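Local coordinates for AP endonuclease, family protein 2 (Mycobacterium smegmatis, PDB 5TNV) that binds magnesium in a xylose isomerase-like TIM barrel and may act as an endonuclease, at residues F156-G161 / R229-M234; N280-I285 / R314-Q319. All coordinates share one frame; numbering follows the deposited sequence. Where two conformers were deposited one is given.

Contact 1 of 2, residues F156-G161 / R229-M234; sequences FWLVQG and RLHRPM
Arg229 lies flat along one face of the Trp157 indole, and this face-on packing carries the contact. Its side chain runs extended from CG to NE, so aliphatic carbons and guanidinium follow the ring in turn: Arg229 CD stands 3.8 Å from the centroid of the Trp157 six-membered ring, a CH-pi contact over the face, and the guanidinium beyond it is only 7° from parallel with the indole. Phe156 meets the far end of the arginine differently. Its ring plane is turned 85° from the guanidinium, with Phe156 CE1 3.5 Å from Arg229 NH2. A long, flat, cationic side chain suits this aromatic corner, and Glu196 pairs with Arg229 NH2 while Tyr256 takes a hydrogen bond with NH1. Both Phe156 and Trp157 hold CG between backbone N and carbonyl carbon (chi1 58° in Trp157), which sends their rings across to the arginine.

Further along, Leu158 sets its CD2 methyl over one face of His231, 3.6 Å from the imidazole centroid. No direct hydrogen bond joins the segments; two waters do. One accepts from Trp157 NE1 at 3.0 Å and also bonds His231 NE2; the other donates to Trp157 O at 2.8 Å and accepts from His231 N. His231 ND1 bonds to Asp261 of the second subunit, so its imidazole is held at both nitrogens.

With Arg229 about 7 Å from the magnesium, measured from its side chain, the chemistry implies a positive charge held by the indole face, the salt bridge to Glu196 and the bond to Tyr256, which probably shapes the electrostatics beside the metal site.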
loop_
_atom_site.group_PDB
_atom_site.type_symbol
_atom_site.label_atom_id
_atom_site.label_comp_id
_atom_site.label_asym_id
_atom_site.label_seq_id
_atom_site.Cartn_x
_atom_site.Cartn_y
_atom_site.Cartn_z
ATOM N N PHE A 156 -19.838 1.718 0.984
ATOM C CA PHE A 156 -21.099 2.470 1.137
ATOM C C PHE A 156 -21.078 3.774 0.364
ATOM O O PHE A 156 -22.139 4.266 -0.025
ATOM C CB PHE A 156 -21.421 2.685 2.617
ATOM C CG PHE A 156 -20.449 3.567 3.395
ATOM C CD1 PHE A 156 -20.520 4.948 3.316
ATOM C CD2 PHE A 156 -19.487 2.992 4.237
ATOM C CE1 PHE A 156 -19.640 5.746 4.048
ATOM C CE2 PHE A 156 -18.620 3.781 4.968
ATOM C CZ PHE A 156 -18.714 5.161 4.849
ATOM N N TRP A 157 -19.904 4.391 0.218
ATOM C CA TRP A 157 -19.809 5.708 -0.392
ATOM C C TRP A 157 -19.951 5.661 -1.904
ATOM O O TRP A 157 -19.948 6.738 -2.551
ATOM C CB TRP A 157 -18.509 6.419 -0.008
ATOM C CG TRP A 157 -17.266 5.670 -0.376
ATOM C CD1 TRP A 157 -16.668 5.572 -1.598
ATOM C CD2 TRP A 157 -16.446 4.898 0.530
ATOM N NE1 TRP A 157 -15.552 4.794 -1.538
ATOM C CE2 TRP A 157 -15.381 4.361 -0.231
ATOM C CE3 TRP A 157 -16.539 4.589 1.883
ATOM C CZ2 TRP A 157 -14.397 3.567 0.340
ATOM C CZ3 TRP A 157 -15.571 3.806 2.453
ATOM C CH2 TRP A 157 -14.517 3.296 1.670
ATOM N N LEU A 158 -20.121 4.489 -2.504
ATOM C CA LEU A 158 -20.295 4.402 -3.946
ATOM C C LEU A 158 -21.656 4.867 -4.408
ATOM O O LEU A 158 -21.801 5.126 -5.611
ATOM C CB LEU A 158 -20.010 2.981 -4.435
ATOM C CG LEU A 158 -18.598 2.493 -4.215
ATOM C CD1 LEU A 158 -18.435 1.058 -4.741
ATOM C CD2 LEU A 158 -17.537 3.404 -4.859
ATOM N N VAL A 159 -22.636 4.972 -3.514
ATOM C CA VAL A 159 -23.951 5.518 -3.875
ATOM C C VAL A 159 -24.303 6.525 -2.768
ATOM O O VAL A 159 -23.917 6.379 -1.611
ATOM C CB VAL A 159 -25.051 4.506 -4.117
ATOM C CG1 VAL A 159 -24.757 3.459 -5.195
ATOM C CG2 VAL A 159 -25.373 3.835 -2.813
ATOM N N GLN A 160 -25.050 7.521 -3.134
ATOM C CA GLN A 160 -25.531 8.519 -2.183
ATOM C C GLN A 160 -26.558 7.892 -1.269
ATOM O O GLN A 160 -27.406 7.118 -1.717
ATOM C CB GLN A 160 -26.159 9.686 -2.971
ATOM C CG GLN A 160 -26.458 10.892 -2.132
ATOM C CD GLN A 160 -26.962 12.035 -2.973
ATOM O OE1 GLN A 160 -26.190 12.963 -3.257
ATOM N NE2 GLN A 160 -28.192 11.934 -3.399
ATOM N N GLY A 161 -26.491 8.191 -0.006
ATOM C CA GLY A 161 -27.440 7.760 1.003
ATOM C C GLY A 161 -28.191 8.937 1.568
ATOM O O GLY A 161 -28.771 9.758 0.835
ATOM N N ARG A 229 -12.236 9.996 -0.854
ATOM C CA ARG A 229 -12.608 8.666 -1.373
ATOM C C ARG A 229 -13.694 8.754 -2.418
ATOM O O ARG A 229 -13.940 7.737 -3.111
ATOM C CB ARG A 229 -13.073 7.796 -0.212
ATOM C CG ARG A 229 -14.427 8.210 0.406
ATOM C CD ARG A 229 -14.577 7.662 1.788
ATOM N NE ARG A 229 -15.808 8.109 2.427
ATOM C CZ ARG A 229 -16.124 7.809 3.683
ATOM N NH1 ARG A 229 -15.373 6.981 4.392
ATOM N NH2 ARG A 229 -17.235 8.344 4.209
ATOM N N LEU A 230 -14.425 9.863 -2.548
ATOM C CA LEU A 230 -15.649 9.881 -3.318
ATOM C C LEU A 230 -15.384 9.943 -4.821
ATOM O O LEU A 230 -14.462 10.609 -5.307
ATOM C CB LEU A 230 -16.491 11.083 -2.925
ATOM C CG LEU A 230 -16.916 11.113 -1.451
ATOM C CD1 LEU A 230 -17.610 12.432 -1.130
ATOM C CD2 LEU A 230 -17.790 9.929 -1.108
ATOM N N HIS A 231 -16.276 9.294 -5.585
ATOM C CA HIS A 231 -16.189 9.274 -7.037
ATOM C C HIS A 231 -16.901 10.478 -7.636
ATOM O O HIS A 231 -17.880 10.346 -8.392
ATOM C CB HIS A 231 -16.724 7.931 -7.562
ATOM C CG HIS A 231 -16.014 6.737 -7.067
ATOM N ND1 HIS A 231 -15.988 5.566 -7.817
ATOM C CD2 HIS A 231 -15.320 6.450 -5.940
ATOM C CE1 HIS A 231 -15.321 4.633 -7.167
ATOM N NE2 HIS A 231 -14.911 5.153 -6.026
ATOM N N ARG A 232 -16.408 11.656 -7.288
ATOM C CA ARG A 232 -16.989 12.924 -7.698
ATOM C C ARG A 232 -15.849 13.929 -7.740
ATOM O O ARG A 232 -14.816 13.716 -7.063
ATOM C CB ARG A 232 -18.111 13.396 -6.755
ATOM C CG ARG A 232 -17.624 13.865 -5.436
ATOM C CD ARG A 232 -18.678 14.459 -4.530
ATOM N NE ARG A 232 -19.634 13.486 -4.018
ATOM C CZ ARG A 232 -20.442 13.865 -3.036
ATOM N NH1 ARG A 232 -20.511 15.067 -2.474
ATOM N NH2 ARG A 232 -21.278 12.954 -2.572
ATOM N N PRO A 233 -16.017 15.040 -8.443
ATOM C CA PRO A 233 -14.996 16.114 -8.408
ATOM C C PRO A 233 -14.764 16.571 -7.004
ATOM O O PRO A 233 -15.705 16.658 -6.174
ATOM C CB PRO A 233 -15.648 17.206 -9.240
ATOM C CG PRO A 233 -16.609 16.550 -10.124
ATOM C CD PRO A 233 -17.132 15.346 -9.363
ATOM N N MET A 234 -13.495 16.868 -6.712
ATOM C CA MET A 234 -13.104 17.245 -5.335
ATOM C C MET A 234 -11.875 18.132 -5.462
ATOM O O MET A 234 -10.925 17.765 -6.182
ATOM C CB MET A 234 -12.793 16.017 -4.477
ATOM C CG MET A 234 -12.792 16.070 -2.944
ATOM S SD MET A 234 -14.231 16.900 -2.293
ATOM C CE MET A 234 -15.427 15.655 -2.744
HETATM O O HOH W 1 -14.000 3.762 -3.845
HETATM O O HOH W 2 -18.674 7.935 -4.697
#

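Contact 2 of 2, residues N280-I285 / R314-Q319; sequences NYRQII and REYILQ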
loop_
_atom_site.group_PDB
_atom_site.type_symbol
_atom_site.label_atom_id
_atom_site.label_comp_id
_atom_site.label_asym_id
_atom_site.label_seq_id
_atom_site.Cartn_x
_atom_site.Cartn_y
_atom_site.Cartn_z
ATOM N N ASN A 280 -0.999 14.195 1.305
ATOM C CA ASN A 280 0.332 14.223 1.902
ATOM C C ASN A 280 0.188 14.651 3.353
ATOM O O ASN A 280 0.166 15.854 3.657
ATOM C CB ASN A 280 1.268 15.138 1.139
ATOM C CG ASN A 280 2.683 15.053 1.708
ATOM O OD1 ASN A 280 2.907 14.680 2.864
ATOM N ND2 ASN A 280 3.684 15.451 0.909
ATOM N N TYR A 281 0.038 13.681 4.265
ATOM C CA TYR A 281 -0.199 14.051 5.656
ATOM C C TYR A 281 1.055 14.551 6.358
ATOM O O TYR A 281 0.917 15.150 7.460
ATOM C CB TYR A 281 -0.854 12.900 6.421
ATOM C CG TYR A 281 -2.368 12.867 6.224
ATOM C CD1 TYR A 281 -3.169 13.847 6.814
ATOM C CD2 TYR A 281 -2.995 11.900 5.477
ATOM C CE1 TYR A 281 -4.528 13.842 6.672
ATOM C CE2 TYR A 281 -4.378 11.880 5.318
ATOM C CZ TYR A 281 -5.138 12.852 5.920
ATOM O OH TYR A 281 -6.520 12.880 5.808
ATOM N N ARG A 282 2.260 14.348 5.811
ATOM C CA ARG A 282 3.441 15.004 6.394
ATOM C C ARG A 282 3.280 16.514 6.236
ATOM O O ARG A 282 3.409 17.296 7.169
ATOM C CB ARG A 282 4.711 14.444 5.759
ATOM C CG ARG A 282 5.992 14.980 6.390
ATOM C CD ARG A 282 7.258 14.375 5.717
ATOM N NE ARG A 282 7.168 12.939 5.732
ATOM C CZ ARG A 282 7.358 12.163 6.774
ATOM N NH1 ARG A 282 7.945 12.613 7.865
ATOM N NH2 ARG A 282 6.989 10.908 6.694
ATOM N N GLN A 283 2.991 16.949 4.998
ATOM C CA GLN A 283 2.758 18.359 4.729
ATOM C C GLN A 283 1.544 18.859 5.496
ATOM O O GLN A 283 1.564 19.965 6.057
ATOM C CB GLN A 283 2.580 18.589 3.249
ATOM C CG GLN A 283 3.799 18.449 2.396
ATOM C CD GLN A 283 3.506 18.555 0.889
ATOM O OE1 GLN A 283 2.322 18.612 0.454
ATOM N NE2 GLN A 283 4.537 18.573 0.097
ATOM N N ILE A 284 0.457 18.100 5.509
ATOM C CA ILE A 284 -0.797 18.603 6.097
ATOM C C ILE A 284 -0.728 18.638 7.631
ATOM O O ILE A 284 -1.235 19.609 8.219
ATOM C CB ILE A 284 -2.001 17.824 5.524
ATOM C CG1 ILE A 284 -2.161 18.087 4.027
ATOM C CG2 ILE A 284 -3.257 18.097 6.323
ATOM C CD1 ILE A 284 -2.342 19.491 3.622
ATOM N N ILE A 285 -0.139 17.658 8.283
ATOM C CA ILE A 285 0.027 17.757 9.737
ATOM C C ILE A 285 0.913 18.937 10.066
ATOM O O ILE A 285 0.632 19.694 10.995
ATOM C CB ILE A 285 0.547 16.446 10.340
ATOM C CG1 ILE A 285 -0.506 15.343 10.251
ATOM C CG2 ILE A 285 1.018 16.634 11.775
ATOM C CD1 ILE A 285 0.052 13.954 10.479
ATOM N N ARG A 314 -0.842 5.501 13.662
ATOM C CA ARG A 314 -0.422 6.143 14.895
ATOM C C ARG A 314 1.103 6.331 14.905
ATOM O O ARG A 314 1.614 7.401 15.236
ATOM C CB ARG A 314 -0.850 5.316 16.118
ATOM C CG ARG A 314 -0.149 5.795 17.387
ATOM C CD ARG A 314 -0.512 4.969 18.629
ATOM N NE ARG A 314 0.459 5.268 19.726
ATOM C CZ ARG A 314 1.664 4.757 19.742
ATOM N NH1 ARG A 314 2.089 3.913 18.865
ATOM N NH2 ARG A 314 2.458 5.134 20.718
ATOM N N GLU A 315 1.839 5.274 14.551
ATOM C CA GLU A 315 3.296 5.375 14.524
ATOM C C GLU A 315 3.743 6.451 13.541
ATOM O O GLU A 315 4.710 7.173 13.792
ATOM C CB GLU A 315 3.926 4.030 14.212
ATOM C CG GLU A 315 3.786 3.049 15.344
ATOM C CD GLU A 315 4.398 1.701 15.095
ATOM O OE1 GLU A 315 4.919 1.494 14.009
ATOM O OE2 GLU A 315 4.321 0.837 16.014
ATOM N N TYR A 316 3.063 6.535 12.399
ATOM C CA TYR A 316 3.340 7.545 11.387
ATOM C C TYR A 316 3.179 8.947 11.939
ATOM O O TYR A 316 4.062 9.795 11.772
ATOM C CB TYR A 316 2.407 7.280 10.200
ATOM C CG TYR A 316 2.480 8.358 9.141
ATOM C CD1 TYR A 316 3.434 8.254 8.139
ATOM C CD2 TYR A 316 1.641 9.450 9.105
ATOM C CE1 TYR A 316 3.565 9.200 7.154
ATOM C CE2 TYR A 316 1.736 10.379 8.100
ATOM C CZ TYR A 316 2.704 10.255 7.116
ATOM O OH TYR A 316 2.774 11.197 6.115
ATOM N N ILE A 317 2.036 9.213 12.558
ATOM C CA ILE A 317 1.763 10.534 13.122
ATOM C C ILE A 317 2.824 10.877 14.164
ATOM O O ILE A 317 3.324 12.006 14.210
ATOM C CB ILE A 317 0.333 10.613 13.703
ATOM C CG1 ILE A 317 -0.725 10.436 12.618
ATOM C CG2 ILE A 317 0.120 11.892 14.490
ATOM C CD1 ILE A 317 -2.099 10.144 13.141
ATOM N N LEU A 318 3.176 9.925 15.025
ATOM C CA LEU A 318 4.165 10.189 16.056
ATOM C C LEU A 318 5.489 10.602 15.406
ATOM O O LEU A 318 6.124 11.533 15.920
ATOM C CB LEU A 318 4.257 8.954 16.946
ATOM C CG LEU A 318 5.341 8.987 18.022
ATOM C CD1 LEU A 318 5.053 10.100 19.011
ATOM C CD2 LEU A 318 5.465 7.613 18.664
ATOM N N GLN A 319 5.927 9.988 14.330
ATOM C CA GLN A 319 7.189 10.405 13.694
ATOM C C GLN A 319 7.026 11.802 13.134
ATOM O O GLN A 319 7.987 12.613 13.225
ATOM C CB GLN A 319 7.630 9.379 12.653
ATOM C CG GLN A 319 9.027 9.657 12.107
ATOM C CD GLN A 319 9.176 10.737 11.038
ATOM O OE1 GLN A 319 8.267 10.984 10.234
ATOM N NE2 GLN A 319 10.298 11.418 11.046
HETATM O O HOH W 3 6.285 9.407 9.371
#
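Tyr281 opens the contact by setting its CB at the edge of the Tyr316 ring, 4.0 Å from Tyr316 CE2, while its own phenol leads away to Tyr241 and the carbonyl of Lys254. Arg282 makes the polar bridge. It leaves the helix with CG anti to the backbone N (chi1 -175°), then bends at chi3, bringing NH1 to Gln319 OE1 at 2.9 Å. The bond is nearly straight (175°), lies in the guanidinium plane and uses an in-plane lone pair of the amide oxygen. A water joins Arg282 NH2, Tyr316 O and Gln319 OE1. Asp305 of the third subunit takes both Arg282 NH2 and Tyr316 OH, so the long arginine serves fold and assembly together. At Gln283 the backbone N bonds at 3.1 Å to OD1 of Asn280, the N-cap, whose short amide also accepts weakly from Arg282 N. One turn on from Arg282, branched Ile285 fills the buried side, its CD1 4.2 Å from Ile317 CG1.

The axes of segments 281-285 and 314-319 come within 10.8 Å and cross at -55°. Their parent helices, 281-290 and 306-325, lie on the outside of the barrel, with Tyr281 and Ile317 both resting on Ile253 of strand 251-261.

Along the chain the two contacts come in series: contact 1 closes at 229-234 before contact 2 opens at 280-285. Their centres are 25 Å apart, and their nearest atoms about 9 Å, so they do not touch. Contact 1 joins two loop segments, one with a short 3-10 turn, that approach the magnesium through Arg229, whereas contact 2 joins two helices packed around the same TIM barrel. Strand 251-261 links them: it carries the metal ligand His252, and Lys254 lies against Arg229 of contact 1 while its carbonyl bonds Tyr281 of contact 2. Each contact meets a different neighbour, the second subunit at contact 1 and the third at contact 2, so both couple the barrel to the three-chain assembly.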